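Local coordinates for uncharacterized protein yedD (Klebsiella pneumoniae subsp. pneumoniae, PDB 4HWM), which is of unknown function but belongs to the YedD-like lipoproteins and folds as a closed antiparallel beta-barrel with a helix near its C-terminus, at residues A15-G20 with L43-E48; A39-I44 with D96-S101; A19-F24 with V86-N91. One frame throughout, in Å; residues are numbered along the deposited sequence.

Interaction 1: A15-G20 with L43-E48; sequences APAPAG and LIVTKE
Pro16 and Ala17 pass alongside the turn at Lys47 and Glu48, the CA atoms of Pro16 and Glu48 lying 4.5 Å apart, and a single backbone hydrogen bond joins the two segments. Ala17 N donates a hydrogen bond to Lys47 O, 3.0 Å away; the N-H aims well at the oxygen (158°), although the nitrogen stands 39° above the carbonyl plane. Proline has no N-H to offer, so at this step of the loop the backbone donor is that of Ala17.

The methyl of Ala17 faces the other segment, with CB 3.6 Å from Thr46 O and 3.9 Å from Val45 CG1. Val45 CG1 is anti to its backbone N (chi1 179°), and a side chain as small as alanine can cover this branch while its own main chain stays close enough to bond. Thr46 turns its hydroxyl elsewhere, to the backbone N of Asp50. Lys47 and Glu48 direct their CB atoms away from the loop.

A water donates to both Ala17 O and Lys47 O. Lys47 O thus accepts two hydrogen bonds, so this surface contact is held mainly by main-chain polarity, with a small apolar touch of Ala17 on Val45.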
loop_
_atom_site.group_PDB
_atom_site.type_symbol
_atom_site.label_atom_id
_atom_site.label_comp_id
_atom_site.label_asym_id
_atom_site.label_seq_id
_atom_site.Cartn_x
_atom_site.Cartn_y
_atom_site.Cartn_z
ATOM N N ALA A 15 -3.488 10.646 -7.294
ATOM C CA ALA A 15 -4.023 11.582 -6.295
ATOM C C ALA A 15 -3.003 11.768 -5.169
ATOM O O ALA A 15 -2.509 10.791 -4.611
ATOM C CB ALA A 15 -5.334 11.066 -5.712
ATOM N N PRO A 16 -2.729 13.024 -4.757
ATOM C CA PRO A 16 -1.950 13.241 -3.562
ATOM C C PRO A 16 -2.606 12.619 -2.331
ATOM O O PRO A 16 -3.832 12.526 -2.259
ATOM C CB PRO A 16 -1.902 14.775 -3.426
ATOM C CG PRO A 16 -2.153 15.272 -4.807
ATOM C CD PRO A 16 -3.100 14.301 -5.411
ATOM N N ALA A 17 -1.796 12.134 -1.403
ATOM C CA ALA A 17 -2.343 11.527 -0.199
ATOM C C ALA A 17 -3.129 12.575 0.598
ATOM O O ALA A 17 -2.584 13.649 0.885
ATOM C CB ALA A 17 -1.222 10.984 0.647
ATOM N N PRO A 18 -4.378 12.254 0.983
ATOM C CA PRO A 18 -5.028 13.157 1.952
ATOM C C PRO A 18 -4.263 13.234 3.259
ATOM O O PRO A 18 -3.577 12.294 3.650
ATOM C CB PRO A 18 -6.387 12.497 2.206
ATOM C CG PRO A 18 -6.566 11.502 1.138
ATOM C CD PRO A 18 -5.222 11.100 0.647
ATOM N N ALA A 19 -4.425 14.338 3.981
ATOM C CA ALA A 19 -3.738 14.532 5.230
ATOM C C ALA A 19 -3.928 13.327 6.157
ATOM O O ALA A 19 -5.045 12.876 6.399
ATOM C CB ALA A 19 -4.254 15.805 5.925
ATOM N N GLY A 20 -2.811 12.829 6.678
ATOM C CA GLY A 20 -2.808 11.734 7.634
ATOM C C GLY A 20 -2.577 10.358 7.025
ATOM O O GLY A 20 -2.328 9.452 7.774
ATOM N N LEU A 43 1.671 -1.424 3.456
ATOM C CA LEU A 43 1.328 -0.463 2.409
ATOM C C LEU A 43 2.141 0.800 2.660
ATOM O O LEU A 43 2.077 1.363 3.737
ATOM C CB LEU A 43 -0.170 -0.107 2.429
ATOM C CG LEU A 43 -0.666 0.776 1.273
ATOM C CD1 LEU A 43 -0.591 0.065 -0.065
ATOM C CD2 LEU A 43 -2.110 1.247 1.577
ATOM N N ILE A 44 2.894 1.219 1.650
ATOM C CA ILE A 44 3.567 2.530 1.638
ATOM C C ILE A 44 2.684 3.498 0.874
ATOM O O ILE A 44 2.178 3.154 -0.186
ATOM C CB ILE A 44 4.965 2.473 0.952
ATOM C CG1 ILE A 44 5.832 1.364 1.575
ATOM C CG2 ILE A 44 5.625 3.862 0.945
ATOM C CD1 ILE A 44 7.220 1.232 0.958
ATOM N N VAL A 45 2.484 4.692 1.445
ATOM C CA VAL A 45 1.782 5.760 0.732
ATOM C C VAL A 45 2.678 6.990 0.804
ATOM O O VAL A 45 2.973 7.469 1.902
ATOM C CB VAL A 45 0.401 6.073 1.345
ATOM C CG1 VAL A 45 -0.295 7.218 0.578
ATOM C CG2 VAL A 45 -0.493 4.838 1.375
ATOM N N THR A 46 3.161 7.471 -0.333
ATOM C CA THR A 46 3.999 8.691 -0.337
ATOM C C THR A 46 3.085 9.919 -0.356
ATOM O O THR A 46 1.895 9.826 -0.710
ATOM C CB THR A 46 4.954 8.768 -1.511
ATOM O OG1 THR A 46 4.220 9.067 -2.700
ATOM C CG2 THR A 46 5.766 7.463 -1.670
ATOM N N LYS A 47 3.661 11.083 -0.053
ATOM C CA LYS A 47 2.835 12.293 -0.049
ATOM C C LYS A 47 2.242 12.565 -1.438
ATOM O O LYS A 47 1.100 13.034 -1.537
ATOM C CB LYS A 47 3.586 13.512 0.526
ATOM C CG LYS A 47 4.723 14.077 -0.326
ATOM C CD LYS A 47 5.245 15.414 0.258
ATOM C CE LYS A 47 6.296 16.045 -0.639
ATOM N NZ LYS A 47 7.485 15.167 -0.899
ATOM N N GLU A 48 2.976 12.240 -2.491
ATOM C CA GLU A 48 2.514 12.449 -3.862
ATOM C C GLU A 48 1.481 11.426 -4.327
ATOM O O GLU A 48 0.881 11.594 -5.398
ATOM C CB GLU A 48 3.720 12.441 -4.816
ATOM C CG GLU A 48 4.702 13.592 -4.567
ATOM C CD GLU A 48 5.744 13.307 -3.495
ATOM O OE1 GLU A 48 5.803 12.168 -2.966
ATOM O OE2 GLU A 48 6.522 14.239 -3.170
HETATM O O HOH W 1 -0.199 14.702 0.079
#

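Interaction 2: A39-I44 with D96-S101; sequences AIASLI and DRMTLS
Met98, a selenomethionine, and Leu100 reach Ala41 and Leu43 through similar first torsions: in both, CG lies anti to the carbonyl carbon. Met98 then bends at chi3 (-71°), which brings CE back beside Ala41, 3.8 Å from its CB, while SE sits 3.6 Å from the same methyl. The small alanine accepts the thick end of a long, flexible chain.

The CD2 branch of Leu100 lies against the backbone of 41-43, 3.8 Å from both Ala41 O and Leu43 N and 4.0 Å from Leu43 CB. Alternation along the strand fits the residue types: Ala41 and Leu43 face Leu100 and Met98, whereas Ser42 points the other way and has a weak hydrogen bond to Gln26. The side chains that meet are all apolar and the contact is buried, as suits a barrel interior.

The axes of 40-44 and 98-101 come within 7.8 Å and their directions differ by 62°, too distant and too steeply turned to pair. In the closed sheet, strand 23-26 stands between 40-45 and 98-103, and its Trp25 also touches Leu100. Arg55 of strand 50-56 packs on both Ala41 and Met98, while Ile93 of strand 92-95 meets both Leu43 and Leu100.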
loop_
_atom_site.group_PDB
_atom_site.type_symbol
_atom_site.label_atom_id
_atom_site.label_comp_id
_atom_site.label_asym_id
_atom_site.label_seq_id
_atom_site.Cartn_x
_atom_site.Cartn_y
_atom_site.Cartn_z
ATOM N N ALA A 39 1.632 -14.287 8.435
ATOM C CA ALA A 39 1.749 -13.482 7.223
ATOM C C ALA A 39 1.576 -11.990 7.600
ATOM O O ALA A 39 0.814 -11.657 8.525
ATOM C CB ALA A 39 0.725 -13.908 6.166
ATOM N N ILE A 40 2.295 -11.137 6.876
ATOM C CA ILE A 40 2.321 -9.697 7.115
ATOM C C ILE A 40 1.981 -8.984 5.806
ATOM O O ILE A 40 2.462 -9.359 4.747
ATOM C CB ILE A 40 3.727 -9.228 7.594
ATOM C CG1 ILE A 40 4.142 -9.949 8.869
ATOM C CG2 ILE A 40 3.793 -7.696 7.821
ATOM C CD1 ILE A 40 5.616 -9.902 9.157
ATOM N N ALA A 41 1.156 -7.945 5.882
ATOM C CA ALA A 41 0.950 -7.033 4.781
ATOM C C ALA A 41 1.349 -5.625 5.170
ATOM O O ALA A 41 1.132 -5.173 6.290
ATOM C CB ALA A 41 -0.492 -7.065 4.313
ATOM N N SER A 42 1.904 -4.927 4.196
ATOM C CA SER A 42 2.352 -3.546 4.369
ATOM C C SER A 42 1.887 -2.704 3.185
ATOM O O SER A 42 1.771 -3.192 2.057
ATOM C CB SER A 42 3.884 -3.488 4.433
ATOM O OG SER A 42 4.397 -4.269 5.490
ATOM N N LEU A 43 1.671 -1.424 3.456
ATOM C CA LEU A 43 1.328 -0.463 2.409
ATOM C C LEU A 43 2.141 0.800 2.660
ATOM O O LEU A 43 2.077 1.363 3.737
ATOM C CB LEU A 43 -0.170 -0.107 2.429
ATOM C CG LEU A 43 -0.666 0.776 1.273
ATOM C CD1 LEU A 43 -0.591 0.065 -0.065
ATOM C CD2 LEU A 43 -2.110 1.247 1.577
ATOM N N ILE A 44 2.894 1.219 1.650
ATOM C CA ILE A 44 3.567 2.530 1.638
ATOM C C ILE A 44 2.684 3.498 0.874
ATOM O O ILE A 44 2.178 3.154 -0.186
ATOM C CB ILE A 44 4.965 2.473 0.952
ATOM C CG1 ILE A 44 5.832 1.364 1.575
ATOM C CG2 ILE A 44 5.625 3.862 0.945
ATOM C CD1 ILE A 44 7.220 1.232 0.958
ATOM N N ASP A 96 -8.012 -3.797 1.609
ATOM C CA ASP A 96 -8.164 -5.136 1.033
ATOM C C ASP A 96 -8.487 -6.199 2.093
ATOM O O ASP A 96 -7.835 -7.228 2.185
ATOM C CB ASP A 96 -6.938 -5.498 0.199
ATOM C CG ASP A 96 -7.179 -6.684 -0.718
ATOM O OD1 ASP A 96 -8.353 -6.983 -1.053
ATOM O OD2 ASP A 96 -6.177 -7.331 -1.079
ATOM N N ARG A 97 -9.482 -5.917 2.911
ATOM C CA ARG A 97 -10.016 -6.872 3.882
ATOM C C ARG A 97 -9.082 -7.131 5.072
ATOM O O ARG A 97 -9.270 -8.083 5.837
ATOM C CB ARG A 97 -10.449 -8.190 3.175
ATOM C CG ARG A 97 -11.431 -7.920 2.011
ATOM C CD ARG A 97 -11.960 -9.164 1.268
ATOM N NE ARG A 97 -10.902 -9.772 0.465
ATOM C CZ ARG A 97 -10.162 -10.827 0.835
ATOM N NH1 ARG A 97 -10.370 -11.447 1.990
ATOM N NH2 ARG A 97 -9.215 -11.265 0.037
HETATM N N MSE A 98 -8.142 -6.220 5.285
HETATM C CA MSE A 98 -7.209 -6.271 6.392
HETATM C C MSE A 98 -7.189 -4.961 7.148
HETATM O O MSE A 98 -7.723 -3.956 6.677
HETATM C CB MSE A 98 -5.797 -6.515 5.880
HETATM C CG MSE A 98 -5.660 -7.779 5.018
HETATM SE SE MSE A 98 -3.939 -8.044 4.265
HETATM C CE MSE A 98 -4.001 -6.596 2.958
ATOM N N THR A 99 -6.581 -4.999 8.317
ATOM C CA THR A 99 -6.365 -3.796 9.134
ATOM C C THR A 99 -4.876 -3.608 9.284
ATOM O O THR A 99 -4.171 -4.509 9.739
ATOM C CB THR A 99 -6.997 -3.937 10.522
ATOM O OG1 THR A 99 -8.418 -4.111 10.371
ATOM C CG2 THR A 99 -6.758 -2.682 11.381
ATOM N N LEU A 100 -4.397 -2.426 8.891
ATOM C CA LEU A 100 -2.974 -2.083 8.974
ATOM C C LEU A 100 -2.805 -0.887 9.908
ATOM O O LEU A 100 -3.634 0.012 9.909
ATOM C CB LEU A 100 -2.383 -1.750 7.614
ATOM C CG LEU A 100 -2.194 -2.902 6.620
ATOM C CD1 LEU A 100 -3.487 -3.534 6.183
ATOM C CD2 LEU A 100 -1.348 -2.481 5.432
ATOM N N SER A 101 -1.721 -0.894 10.657
ATOM C CA SER A 101 -1.393 0.140 11.617
ATOM C C SER A 101 -0.225 0.987 11.157
ATOM O O SER A 101 0.700 0.500 10.505
ATOM C CB SER A 101 -1.032 -0.517 12.946
ATOM O OG SER A 101 -2.156 -1.243 13.439
#

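Interaction 3: A19-F24 with V86-N91; sequences AGLAGF and VEREGN
Leu21 and Arg88 meet near one end of an eight-stranded antiparallel beta-barrel of simple up-and-down order, where the loop entering strand 23-26 passes over the end of strand 83-89. The inner part is apolar. Leu21 has CG anti to its backbone N (chi1 -175°), and its side chain and that of Val86 cross obliquely, with Leu21 CD1 4.0 Å from Val86 CG1. Two branched, buried aliphatic residues suit this place, and Ile93 of strand 92-95 packs on Leu21.

Above them the Arg88 chain lies close against the backbone of Gly20, with Arg88 CD 3.3 Å from Gly20 O. Gly20 CA stands 3.6 Å above the guanidinium plane, toward its rim. Glycine suits the position twice over: a CB would collide with Arg88 NH2, and at the positive phi of this residue it would also jam against the preceding carbonyl. Gly20 O accepts a hydrogen bond from Arg102, whose guanidinium lies near that of Arg88.

Toward the outside the grip slackens. The hydrogen bond from Arg88 NH2 to Ala19 O is weak, 3.3 Å long and bent to 127°. The firmer hold comes from its own segment: Arg88 NH1 donates to Gly90 O at 2.9 Å, with the oxygen close to the guanidinium plane. Between the segments a water, also in that plane, accepts from Arg88 NE at 2.8 Å and donates to Ala19 O at 3.1 Å.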
loop_
_atom_site.group_PDB
_atom_site.type_symbol
_atom_site.label_atom_id
_atom_site.label_comp_id
_atom_site.label_asym_id
_atom_site.label_seq_id
_atom_site.Cartn_x
_atom_site.Cartn_y
_atom_site.Cartn_z
ATOM N N ALA A 19 -4.425 14.338 3.981
ATOM C CA ALA A 19 -3.738 14.532 5.230
ATOM C C ALA A 19 -3.928 13.327 6.157
ATOM O O ALA A 19 -5.045 12.876 6.399
ATOM C CB ALA A 19 -4.254 15.805 5.925
ATOM N N GLY A 20 -2.811 12.829 6.678
ATOM C CA GLY A 20 -2.808 11.734 7.634
ATOM C C GLY A 20 -2.577 10.358 7.025
ATOM O O GLY A 20 -2.328 9.452 7.774
ATOM N N LEU A 21 -2.681 10.221 5.700
ATOM C CA LEU A 21 -2.582 8.916 5.047
ATOM C C LEU A 21 -1.151 8.577 4.647
ATOM O O LEU A 21 -0.775 7.411 4.695
ATOM C CB LEU A 21 -3.504 8.798 3.851
ATOM C CG LEU A 21 -3.551 7.421 3.172
ATOM C CD1 LEU A 21 -4.021 6.312 4.162
ATOM C CD2 LEU A 21 -4.384 7.466 1.877
ATOM N N ALA A 22 -0.343 9.560 4.290
ATOM C CA ALA A 22 1.028 9.291 3.888
ATOM C C ALA A 22 1.768 8.632 5.035
ATOM O O ALA A 22 1.682 9.058 6.190
ATOM C CB ALA A 22 1.734 10.572 3.426
ATOM N N GLY A 23 2.503 7.569 4.723
ATOM C CA GLY A 23 3.235 6.839 5.756
ATOM C C GLY A 23 3.491 5.403 5.359
ATOM O O GLY A 23 3.302 5.015 4.225
ATOM N N PHE A 24 3.971 4.675 6.348
ATOM C CA PHE A 24 4.100 3.228 6.314
ATOM C C PHE A 24 2.985 2.619 7.166
ATOM O O PHE A 24 2.747 3.058 8.286
ATOM C CB PHE A 24 5.425 2.771 6.911
ATOM C CG PHE A 24 6.653 3.291 6.219
ATOM C CD1 PHE A 24 6.777 3.265 4.861
ATOM C CD2 PHE A 24 7.716 3.758 6.965
ATOM C CE1 PHE A 24 7.942 3.701 4.243
ATOM C CE2 PHE A 24 8.874 4.213 6.366
ATOM C CZ PHE A 24 8.996 4.176 4.998
ATOM N N VAL A 86 -9.311 2.480 0.305
ATOM C CA VAL A 86 -8.517 2.691 1.514
ATOM C C VAL A 86 -9.299 3.614 2.441
ATOM O O VAL A 86 -9.673 4.731 2.042
ATOM C CB VAL A 86 -7.183 3.369 1.168
ATOM C CG1 VAL A 86 -6.319 3.546 2.419
ATOM C CG2 VAL A 86 -6.429 2.566 0.143
ATOM N N GLU A 87 -9.575 3.150 3.656
ATOM C CA GLU A 87 -10.270 3.989 4.633
ATOM C C GLU A 87 -9.395 4.104 5.871
ATOM O O GLU A 87 -8.902 3.115 6.397
ATOM C CB GLU A 87 -11.654 3.425 4.956
ATOM C CG GLU A 87 -12.706 3.716 3.863
ATOM C CD GLU A 87 -12.909 5.216 3.600
ATOM O OE1 GLU A 87 -13.288 5.944 4.542
ATOM O OE2 GLU A 87 -12.698 5.666 2.445
ATOM N N ARG A 88 -9.199 5.322 6.347
ATOM C CA ARG A 88 -8.365 5.562 7.488
ATOM C C ARG A 88 -9.189 5.998 8.705
ATOM O O ARG A 88 -10.134 6.782 8.579
ATOM C CB ARG A 88 -7.330 6.643 7.169
ATOM C CG ARG A 88 -6.298 6.835 8.271
ATOM C CD ARG A 88 -5.245 7.878 7.875
ATOM N NE ARG A 88 -5.732 9.259 7.926
ATOM C CZ ARG A 88 -5.776 9.995 9.034
ATOM N NH1 ARG A 88 -5.375 9.494 10.184
ATOM N NH2 ARG A 88 -6.211 11.260 8.985
ATOM N N GLU A 89 -8.798 5.478 9.860
ATOM C CA GLU A 89 -9.249 5.989 11.159
ATOM C C GLU A 89 -8.053 6.097 12.091
ATOM O O GLU A 89 -7.578 5.118 12.693
ATOM C CB GLU A 89 -10.350 5.135 11.793
ATOM C CG GLU A 89 -11.197 5.938 12.799
ATOM C CD GLU A 89 -12.115 6.924 12.095
ATOM O OE1 GLU A 89 -13.152 6.479 11.551
ATOM O OE2 GLU A 89 -11.794 8.138 12.072
ATOM N N GLY A 90 -7.520 7.312 12.188
ATOM C CA GLY A 90 -6.397 7.571 13.051
ATOM C C GLY A 90 -5.166 6.804 12.569
ATOM O O GLY A 90 -4.708 7.002 11.446
ATOM N N ASN A 91 -4.643 5.943 13.440
ATOM C CA ASN A 91 -3.440 5.153 13.153
ATOM C C ASN A 91 -3.715 3.766 12.584
ATOM O O ASN A 91 -2.833 2.903 12.618
ATOM C CB ASN A 91 -2.577 5.033 14.395
ATOM C CG ASN A 91 -1.962 6.347 14.788
ATOM O OD1 ASN A 91 -1.671 7.193 13.925
ATOM N ND2 ASN A 91 -1.769 6.543 16.098
HETATM O O HOH W 2 -6.568 10.392 5.489
#

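All three interactions belong to one antiparallel barrel. Along the chain come 15-20 and 19-24, then 39-44 and 43-48, then 86-91 and 96-101, so the segments of interactions 2 and 3 alternate. Interactions 1 and 3 share Ala19 and Gly20, and their centres are about 8 Å apart; the centre of interaction 2 is about 15 Å from that of interaction 1 and about 12 Å from that of interaction 3. Strand 40-45 serves interaction 2 through 41-43 and interaction 1 at its end, passing from barrel interior to surface turn. Since 23-26 pairs with both 40-45 and 98-103, the sheet closes, and these contacts tie sequence-distant segments around that closure.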